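Local structure of putative cell surface protein, similar to internalin proteins (5KZS) at residues N228-P231 against S237-I240; G245-Q250 against C258-P263; V291-N296 against E300-D305; L304-L309 against W335-N340. The protein is of unknown function but is an internalin-like leucine-rich-repeat surface protein of Listeria monocytogenes, probably related to the afadin-binding internalin InlP. All coordinates share one frame; numbering follows the deposited sequence.

Interaction 1: N228-P231 against S237-I240; sequences NELP and SIFI
L230 meets I238 and I240 in the tightly packed part of this contact, where every touching residue is buried. Its CD2 and the CD1 of I240 come tip to tip at 3.5 Å, closer than carbons usually pack. I238 arrives differently: its CD1 crosses the L230 side chain obliquely, 3.8 Å from CB, and also lies near the L230 CD1 methyl. With chi1 at -69° the I238 CG1 lies anti to the carbonyl carbon, and the extended chain beyond it, chi2 164°, carries CD1 to the leucine. P231 adds a looser touch, its ring carbon CD 4.1 Å from the same I238 methyl. Branched aliphatic residues suit this interior because their methyls interlock without asking for polar partners. On the looser side E229 and F239 are partly exposed and touch nothing across the contact, and N228 turns its ND2 to the backbone O of T246. L230 also packs on I264 and L268, so helix 263-270 covers the leucine. Inward-pointing aliphatics gather here against strand 238-239, the last of the parallel sheet, as in the hydrophobic core of a leucine-rich-repeat solenoid.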
# COMPACT_ATOMS: atom_id res chain seq x y z
N ASN A 228 -10.11 3.06 16.69
CA ASN A 228 -10.89 2.72 17.87
C ASN A 228 -12.10 1.88 17.51
O ASN A 228 -12.68 1.23 18.36
CB ASN A 228 -11.35 3.99 18.59
CG ASN A 228 -10.19 4.77 19.18
OD1 ASN A 228 -9.49 5.45 18.46
ND2 ASN A 228 -9.99 4.66 20.49
N GLU A 229 -12.48 1.90 16.24
CA GLU A 229 -13.70 1.25 15.82
C GLU A 229 -13.58 0.93 14.34
O GLU A 229 -13.07 1.73 13.56
CB GLU A 229 -14.91 2.17 16.11
CG GLU A 229 -16.10 2.03 15.16
CD GLU A 229 -17.38 2.61 15.73
OE1 GLU A 229 -18.33 1.81 15.93
OE2 GLU A 229 -17.44 3.84 16.00
N LEU A 230 -14.08 -0.25 13.99
CA LEU A 230 -13.99 -0.79 12.65
C LEU A 230 -15.26 -0.56 11.84
O LEU A 230 -16.36 -0.63 12.38
CB LEU A 230 -13.71 -2.29 12.73
CG LEU A 230 -12.52 -2.78 13.58
CD1 LEU A 230 -12.42 -4.29 13.48
CD2 LEU A 230 -11.20 -2.13 13.19
N PRO A 231 -15.13 -0.33 10.53
CA PRO A 231 -16.29 -0.14 9.66
C PRO A 231 -17.17 -1.39 9.54
O PRO A 231 -16.77 -2.40 8.94
CB PRO A 231 -15.66 0.20 8.31
CG PRO A 231 -14.33 -0.48 8.34
CD PRO A 231 -13.87 -0.35 9.76
N SER A 237 -14.39 -9.20 6.44
CA SER A 237 -13.19 -9.12 5.65
C SER A 237 -11.98 -8.54 6.37
O SER A 237 -10.90 -8.50 5.78
CB SER A 237 -13.47 -8.28 4.41
OG SER A 237 -14.63 -8.77 3.74
N ILE A 238 -12.11 -8.08 7.62
CA ILE A 238 -10.98 -7.41 8.26
C ILE A 238 -9.96 -8.41 8.79
O ILE A 238 -10.32 -9.50 9.23
CB ILE A 238 -11.42 -6.42 9.35
CG1 ILE A 238 -12.12 -5.24 8.69
CG2 ILE A 238 -10.22 -5.91 10.15
CD1 ILE A 238 -12.93 -4.37 9.62
N PHE A 239 -8.69 -8.01 8.70
CA PHE A 239 -7.58 -8.64 9.41
C PHE A 239 -6.86 -7.57 10.21
O PHE A 239 -6.38 -6.59 9.65
CB PHE A 239 -6.61 -9.30 8.42
CG PHE A 239 -5.26 -9.67 9.02
CD1 PHE A 239 -4.21 -8.74 9.04
CD2 PHE A 239 -5.03 -10.95 9.53
CE1 PHE A 239 -2.98 -9.07 9.59
CE2 PHE A 239 -3.80 -11.28 10.07
CZ PHE A 239 -2.77 -10.35 10.09
N ILE A 240 -6.78 -7.75 11.52
CA ILE A 240 -5.92 -6.94 12.37
C ILE A 240 -5.32 -7.90 13.37
O ILE A 240 -6.01 -8.77 13.90
CB ILE A 240 -6.71 -5.84 13.13
CG1 ILE A 240 -7.22 -4.79 12.14
CG2 ILE A 240 -5.86 -5.19 14.23
CD1 ILE A 240 -8.20 -3.81 12.72

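Interaction 2: G245-Q250 against C258-P263; sequences GTVPDQ and CTIQLP
A chi1 of -83° and an extended chi2 carry the amide of Q250 away from its own strand and over to T259 and C258, while V247, with chi1 at an unusual 103°, splits its two methyls between I260 and the backbone of Q261. The Q250 NE2 gives a hydrogen bond of 2.9 Å to the T259 O, nearly straight at 179° and lying in the plane of the amide, though tilted from the plane of the carbonyl it reaches. On the other end of the amide, OE1 sits 3.4 Å from the C258 SG. Glutamine suits the place because its reach brings a donor to a main-chain oxygen. V247 CG1 packs obliquely on I260 CG2 at 3.8 Å, and its CG2 lies 3.3 Å from the Q261 O. The I260 CG2 methyl also touches NE2, so it stands between the apolar and the polar halves of the contact. Both outermost strands of the mixed sheet meet here, with W335 and L337 of strand 331-339 packed against them. The chemistry implies sheet edges joined through side chains rather than a backbone ladder: bonding to a main-chain oxygen fixes the rotation of the Q250 amide, and beta-branched hydrocarbon fills the remainder.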
# COMPACT_ATOMS: atom_id res chain seq x y z
N GLY A 245 -3.40 3.02 19.53
CA GLY A 245 -4.21 4.23 19.57
C GLY A 245 -4.29 4.87 20.92
O GLY A 245 -3.57 4.52 21.85
N THR A 246 -5.17 5.86 21.00
CA THR A 246 -5.56 6.43 22.27
C THR A 246 -7.08 6.47 22.38
O THR A 246 -7.83 6.33 21.41
CB THR A 246 -4.97 7.84 22.55
OG1 THR A 246 -5.50 8.79 21.61
CG2 THR A 246 -3.42 7.80 22.51
N VAL A 247 -7.50 6.63 23.63
CA VAL A 247 -8.88 6.81 23.97
C VAL A 247 -8.88 8.13 24.77
O VAL A 247 -7.81 8.59 25.22
CB VAL A 247 -9.39 5.51 24.67
CG1 VAL A 247 -9.50 5.65 26.19
CG2 VAL A 247 -10.69 5.02 24.04
N PRO A 248 -10.04 8.78 24.90
CA PRO A 248 -9.99 10.10 25.54
C PRO A 248 -9.60 10.06 27.01
O PRO A 248 -9.97 9.13 27.74
CB PRO A 248 -11.43 10.63 25.37
CG PRO A 248 -12.03 9.83 24.26
CD PRO A 248 -11.38 8.48 24.35
N ASP A 249 -8.88 11.10 27.43
CA ASP A 249 -8.45 11.25 28.83
C ASP A 249 -9.67 11.40 29.74
O ASP A 249 -10.75 11.79 29.28
CB ASP A 249 -7.55 12.48 28.99
CG ASP A 249 -6.28 12.40 28.14
OD1 ASP A 249 -6.03 11.34 27.52
OD2 ASP A 249 -5.54 13.41 28.10
N GLN A 250 -9.50 11.06 31.02
CA GLN A 250 -10.60 11.10 31.99
C GLN A 250 -10.17 11.66 33.32
O GLN A 250 -8.99 11.65 33.67
CB GLN A 250 -11.20 9.70 32.21
CG GLN A 250 -12.22 9.26 31.17
CD GLN A 250 -12.81 7.89 31.47
OE1 GLN A 250 -12.98 7.51 32.62
NE2 GLN A 250 -13.14 7.15 30.42
N CYS A 258 -12.63 3.02 36.48
CA CYS A 258 -12.53 3.71 35.19
C CYS A 258 -13.05 2.81 34.08
O CYS A 258 -12.58 1.68 33.93
CB CYS A 258 -11.09 4.11 34.89
SG CYS A 258 -10.92 4.93 33.29
N THR A 259 -14.00 3.32 33.30
CA THR A 259 -14.53 2.59 32.17
C THR A 259 -14.19 3.36 30.88
O THR A 259 -14.33 4.59 30.83
CB THR A 259 -16.05 2.39 32.31
OG1 THR A 259 -16.32 1.68 33.52
CG2 THR A 259 -16.62 1.60 31.12
N ILE A 260 -13.75 2.62 29.86
CA ILE A 260 -13.45 3.19 28.54
C ILE A 260 -14.30 2.49 27.48
O ILE A 260 -14.72 1.36 27.68
CB ILE A 260 -11.95 3.11 28.19
CG1 ILE A 260 -11.44 1.67 28.24
CG2 ILE A 260 -11.15 3.99 29.14
CD1 ILE A 260 -10.09 1.48 27.58
N GLN A 261 -14.56 3.19 26.38
CA GLN A 261 -15.24 2.59 25.22
C GLN A 261 -14.15 2.16 24.24
O GLN A 261 -13.15 2.86 24.08
CB GLN A 261 -16.19 3.60 24.55
CG GLN A 261 -17.23 4.24 25.48
CD GLN A 261 -18.20 3.22 26.09
OE1 GLN A 261 -18.59 2.24 25.44
NE2 GLN A 261 -18.59 3.45 27.36
N LEU A 262 -14.32 0.98 23.63
CA LEU A 262 -13.33 0.46 22.68
C LEU A 262 -13.96 -0.62 21.79
O LEU A 262 -13.68 -1.81 21.96
CB LEU A 262 -12.12 -0.10 23.44
CG LEU A 262 -10.88 -0.51 22.65
CD1 LEU A 262 -10.40 0.66 21.80
CD2 LEU A 262 -9.78 -1.01 23.58
N PRO A 263 -14.83 -0.20 20.85
CA PRO A 263 -15.57 -1.15 20.01
C PRO A 263 -14.72 -2.15 19.22
O PRO A 263 -15.19 -3.26 18.92
CB PRO A 263 -16.34 -0.24 19.04
CG PRO A 263 -16.49 1.06 19.78
CD PRO A 263 -15.25 1.20 20.61

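Interaction 3: V291-N296 against E300-D305; sequences VVTTTN and ESITLD
A beta hairpin, strand 289-296 turning back into strand 301-304, carries this contact. Beyond the T293-L304 pair, D305 N gives a 2.9 Å hydrogen bond to the V292 O. T294 and T303 form a hydrogen-bonded antiparallel pair, bonded both ways, T294 N to T303 O at 3.0 Å and T303 N to T294 O at 2.9 Å. Nearer the turn, N296 N and S301 O pair at 3.0 Å and S301 N returns to the N296 O. E300 and S301 both face N296, which makes a G1 beta bulge; E300 adopts the left-handed phi/psi of 46°/46° that this bulge position requires, although it is not the glycine most often found there. The hairpin belongs to the mixed sheet of the C-terminal domain, in which strand 258-261 flanks strand 301-304 on its other side. Threonine suits these strands, because its beta branch favours extended backbone and its hydroxyl tolerates exposed positions such as T294 and T295. T293, T295, I302 and L304 project from one face. T293 CG2 meets I302 CG2 at 4.0 Å while its hydroxyl bonds back to the V291 O; with chi1 -70° the hydroxyl lies anti to the carbonyl carbon and CG2 anti to the backbone N. T295 CG2 lies alongside I302 CG1, pointing the same way, and V291 CG1 reaches the L304 CB at 4.0 Å. The opposite face carries T294 and T303, whose side chains cross, T294 OG1 lying 3.9 Å from T303 CB; the T303 hydroxyl bonds to that of T259.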
# COMPACT_ATOMS: atom_id res chain seq x y z
N VAL A 291 -3.68 -3.91 36.96
CA VAL A 291 -4.93 -3.55 37.65
C VAL A 291 -6.03 -4.47 37.11
O VAL A 291 -6.02 -4.81 35.94
CB VAL A 291 -5.22 -2.04 37.43
CG1 VAL A 291 -6.70 -1.75 37.19
CG2 VAL A 291 -4.66 -1.20 38.57
N VAL A 292 -6.97 -4.86 37.96
CA VAL A 292 -7.99 -5.85 37.57
C VAL A 292 -8.83 -5.29 36.43
O VAL A 292 -9.13 -4.09 36.41
CB VAL A 292 -8.89 -6.27 38.77
CG1 VAL A 292 -10.08 -7.12 38.30
CG2 VAL A 292 -8.06 -7.04 39.80
N THR A 293 -9.19 -6.14 35.47
CA THR A 293 -9.71 -5.65 34.21
C THR A 293 -10.78 -6.58 33.63
O THR A 293 -10.53 -7.76 33.46
CB THR A 293 -8.53 -5.46 33.24
OG1 THR A 293 -7.75 -4.34 33.68
CG2 THR A 293 -9.00 -5.21 31.82
N THR A 294 -11.94 -6.03 33.30
CA THR A 294 -13.11 -6.82 32.88
C THR A 294 -13.78 -6.21 31.67
O THR A 294 -13.63 -5.02 31.42
CB THR A 294 -14.15 -6.93 34.02
OG1 THR A 294 -14.35 -5.63 34.62
CG2 THR A 294 -13.68 -7.92 35.08
N THR A 295 -14.54 -7.02 30.93
CA THR A 295 -15.16 -6.59 29.68
C THR A 295 -16.66 -6.80 29.68
O THR A 295 -17.12 -7.90 29.95
CB THR A 295 -14.54 -7.32 28.44
OG1 THR A 295 -15.07 -8.66 28.32
CG2 THR A 295 -13.02 -7.36 28.53
N ASN A 296 -17.41 -5.74 29.37
CA ASN A 296 -18.85 -5.84 29.11
C ASN A 296 -19.17 -5.69 27.61
O ASN A 296 -19.00 -4.62 27.02
CB ASN A 296 -19.65 -4.80 29.92
CG ASN A 296 -21.15 -5.11 29.94
OD1 ASN A 296 -21.75 -5.48 28.92
ND2 ASN A 296 -21.77 -4.97 31.12
N GLU A 300 -19.95 -2.54 24.97
CA GLU A 300 -18.65 -2.49 24.29
C GLU A 300 -17.65 -1.62 25.06
O GLU A 300 -16.95 -0.77 24.48
CB GLU A 300 -18.81 -2.04 22.83
CG GLU A 300 -19.72 -2.94 22.01
CD GLU A 300 -19.49 -2.85 20.50
OE1 GLU A 300 -19.31 -1.72 19.98
OE2 GLU A 300 -19.50 -3.91 19.83
N SER A 301 -17.62 -1.83 26.38
CA SER A 301 -16.71 -1.13 27.27
C SER A 301 -15.82 -2.10 28.04
O SER A 301 -16.14 -3.28 28.20
CB SER A 301 -17.45 -0.18 28.24
OG SER A 301 -18.84 -0.40 28.27
N ILE A 302 -14.70 -1.56 28.49
CA ILE A 302 -13.75 -2.28 29.30
C ILE A 302 -13.59 -1.46 30.57
O ILE A 302 -13.42 -0.24 30.50
CB ILE A 302 -12.41 -2.44 28.54
CG1 ILE A 302 -12.58 -3.48 27.43
CG2 ILE A 302 -11.28 -2.86 29.48
CD1 ILE A 302 -11.53 -3.36 26.33
N THR A 303 -13.69 -2.13 31.72
CA THR A 303 -13.59 -1.48 33.03
C THR A 303 -12.29 -1.87 33.73
O THR A 303 -11.96 -3.05 33.81
CB THR A 303 -14.80 -1.84 33.91
OG1 THR A 303 -16.00 -1.40 33.25
CG2 THR A 303 -14.70 -1.16 35.28
N LEU A 304 -11.57 -0.86 34.20
CA LEU A 304 -10.36 -1.06 34.98
C LEU A 304 -10.68 -0.75 36.44
O LEU A 304 -11.27 0.29 36.74
CB LEU A 304 -9.25 -0.13 34.51
CG LEU A 304 -8.85 0.04 33.02
CD1 LEU A 304 -7.33 0.19 32.93
CD2 LEU A 304 -9.32 -1.07 32.09
N ASP A 305 -10.30 -1.65 37.35
CA ASP A 305 -10.46 -1.40 38.79
C ASP A 305 -9.41 -0.39 39.29
O ASP A 305 -8.39 -0.75 39.87
CB ASP A 305 -10.42 -2.71 39.58
CG ASP A 305 -11.03 -2.59 40.98
OD1 ASP A 305 -11.12 -1.45 41.51
OD2 ASP A 305 -11.43 -3.63 41.54

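Interaction 4: L304-L309 against W335-N340; sequences LDTSEL and WVLTVN
The indole of W335 meets L304 at its edge: the leucine CD1 lies near the ring plane, 3.9 Å from CH2, with CZ2 only slightly farther away. The two side chains approach from opposite directions, and V247 of the neighbouring strand 243-252, together with C258 and I260 of strand 258-261, also packs on the tryptophan. A chi1 of 73° sets the W335 CG between its own backbone N and carbonyl carbon, from where the six-membered ring extends inward to L304. This is the hydrophobic interior of the C-terminal beta domain, in which the loop after strand 301-304 faces the last strand, 331-339. No hydrogen bond crosses between the two segments; they are held by apolar packing, and every residue that touches is buried. A large flat tryptophan suits the place, since its long indole reaches a leucine methyl; W335, L337 and V339, at alternate positions of the strand, face the loop. T306 CG2 and L337 CD2 meet tip to tip at 3.8 Å. Threonine serves well here because its methyl faces the core while its hydroxyl bonds to the E256 O. L309 completes the row with its backbone O lying 4.1 Å from V339 CG1, and its side chain packs on Y314. The loop itself is braced from within. A type I turn runs from T306 to L309, and D305, centre of an inverse gamma turn, accepts the hydroxyl of S307 at 2.7 Å, on the syn lone pair of OD1.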
# COMPACT_ATOMS: atom_id res chain seq x y z
N LEU A 304 -11.57 -0.86 34.20
CA LEU A 304 -10.36 -1.06 34.98
C LEU A 304 -10.68 -0.75 36.44
O LEU A 304 -11.27 0.29 36.74
CB LEU A 304 -9.25 -0.13 34.51
CG LEU A 304 -8.85 0.04 33.02
CD1 LEU A 304 -7.33 0.19 32.93
CD2 LEU A 304 -9.32 -1.07 32.09
N ASP A 305 -10.30 -1.65 37.35
CA ASP A 305 -10.46 -1.40 38.79
C ASP A 305 -9.41 -0.39 39.29
O ASP A 305 -8.39 -0.75 39.87
CB ASP A 305 -10.42 -2.71 39.58
CG ASP A 305 -11.03 -2.59 40.98
OD1 ASP A 305 -11.12 -1.45 41.51
OD2 ASP A 305 -11.43 -3.63 41.54
N THR A 306 -9.71 0.90 39.08
CA THR A 306 -8.84 2.00 39.52
C THR A 306 -9.13 2.50 40.93
O THR A 306 -8.63 3.55 41.32
CB THR A 306 -8.94 3.21 38.54
OG1 THR A 306 -10.31 3.60 38.37
CG2 THR A 306 -8.35 2.84 37.20
N SER A 307 -9.91 1.73 41.71
CA SER A 307 -10.43 2.21 42.98
C SER A 307 -9.43 2.28 44.15
O SER A 307 -9.77 2.83 45.19
CB SER A 307 -11.65 1.39 43.41
OG SER A 307 -11.32 0.06 43.75
N GLU A 308 -8.23 1.73 43.99
CA GLU A 308 -7.25 1.74 45.09
C GLU A 308 -6.20 2.85 44.96
O GLU A 308 -5.34 2.98 45.82
CB GLU A 308 -6.57 0.37 45.19
CG GLU A 308 -7.48 -0.72 45.73
CD GLU A 308 -7.24 -2.08 45.07
OE1 GLU A 308 -6.26 -2.77 45.43
OE2 GLU A 308 -8.05 -2.46 44.19
N LEU A 309 -6.31 3.68 43.94
CA LEU A 309 -5.25 4.64 43.61
C LEU A 309 -5.36 5.94 44.42
O LEU A 309 -6.47 6.49 44.57
CB LEU A 309 -5.31 4.99 42.12
CG LEU A 309 -5.30 3.84 41.12
CD1 LEU A 309 -5.68 4.35 39.74
CD2 LEU A 309 -3.94 3.16 41.11
N TRP A 335 -4.21 6.38 27.51
CA TRP A 335 -4.84 7.64 27.91
C TRP A 335 -4.31 8.08 29.27
O TRP A 335 -3.78 7.27 30.03
CB TRP A 335 -6.37 7.52 27.94
CG TRP A 335 -6.91 6.73 29.07
CD1 TRP A 335 -7.44 7.22 30.22
CD2 TRP A 335 -6.98 5.31 29.16
NE1 TRP A 335 -7.84 6.19 31.03
CE2 TRP A 335 -7.57 5.00 30.40
CE3 TRP A 335 -6.60 4.26 28.31
CZ2 TRP A 335 -7.79 3.68 30.82
CZ3 TRP A 335 -6.82 2.94 28.73
CH2 TRP A 335 -7.41 2.67 29.98
N VAL A 336 -4.46 9.37 29.55
CA VAL A 336 -4.11 9.94 30.85
C VAL A 336 -5.37 9.94 31.71
O VAL A 336 -6.41 10.44 31.27
CB VAL A 336 -3.56 11.38 30.71
CG1 VAL A 336 -3.36 12.03 32.08
CG2 VAL A 336 -2.25 11.37 29.92
N LEU A 337 -5.26 9.39 32.91
CA LEU A 337 -6.34 9.41 33.92
C LEU A 337 -5.93 10.24 35.15
O LEU A 337 -4.97 9.88 35.85
CB LEU A 337 -6.66 7.99 34.38
CG LEU A 337 -7.88 7.82 35.30
CD1 LEU A 337 -9.16 8.08 34.52
CD2 LEU A 337 -7.89 6.42 35.89
N THR A 338 -6.66 11.33 35.39
CA THR A 338 -6.43 12.16 36.56
C THR A 338 -7.37 11.73 37.68
O THR A 338 -8.58 11.63 37.49
CB THR A 338 -6.62 13.65 36.22
OG1 THR A 338 -5.65 14.01 35.22
CG2 THR A 338 -6.46 14.54 37.45
N VAL A 339 -6.79 11.43 38.85
CA VAL A 339 -7.54 11.07 40.04
C VAL A 339 -7.41 12.23 41.03
O VAL A 339 -6.29 12.65 41.35
CB VAL A 339 -7.02 9.76 40.66
CG1 VAL A 339 -7.77 9.41 41.93
CG2 VAL A 339 -7.13 8.62 39.64
N ASN A 340 -8.55 12.74 41.49
CA ASN A 340 -8.61 13.79 42.53
C ASN A 340 -9.64 13.44 43.61
O ASN A 340 -10.27 12.38 43.59
CB ASN A 340 -8.91 15.18 41.92
CG ASN A 340 -9.95 15.13 40.80
OD1 ASN A 340 -9.61 15.35 39.64
ND2 ASN A 340 -11.20 14.83 41.15
OXT ASN A 340 -9.86 14.20 44.54

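Following the chain, interaction 1 closes the short loop leading into strand 238-239, the last of the parallel sheet. Interaction 2 opens soon after, joining strands 243-252 and 258-261, and touches interaction 1 through N228 and T246, which links the repeat region to the mixed sheet. Interaction 3 then closes the hairpin 289-305; its strand 301-304 lies beside 258-261, where the I260 N and I302 O probably bond. Interactions 1 to 3 follow in series, and interaction 4 begins on the residues where 3 ends, L304 and D305, closing a longer loop to the C terminus. None encloses another, and interactions 2 to 4 tie one mixed sheet together.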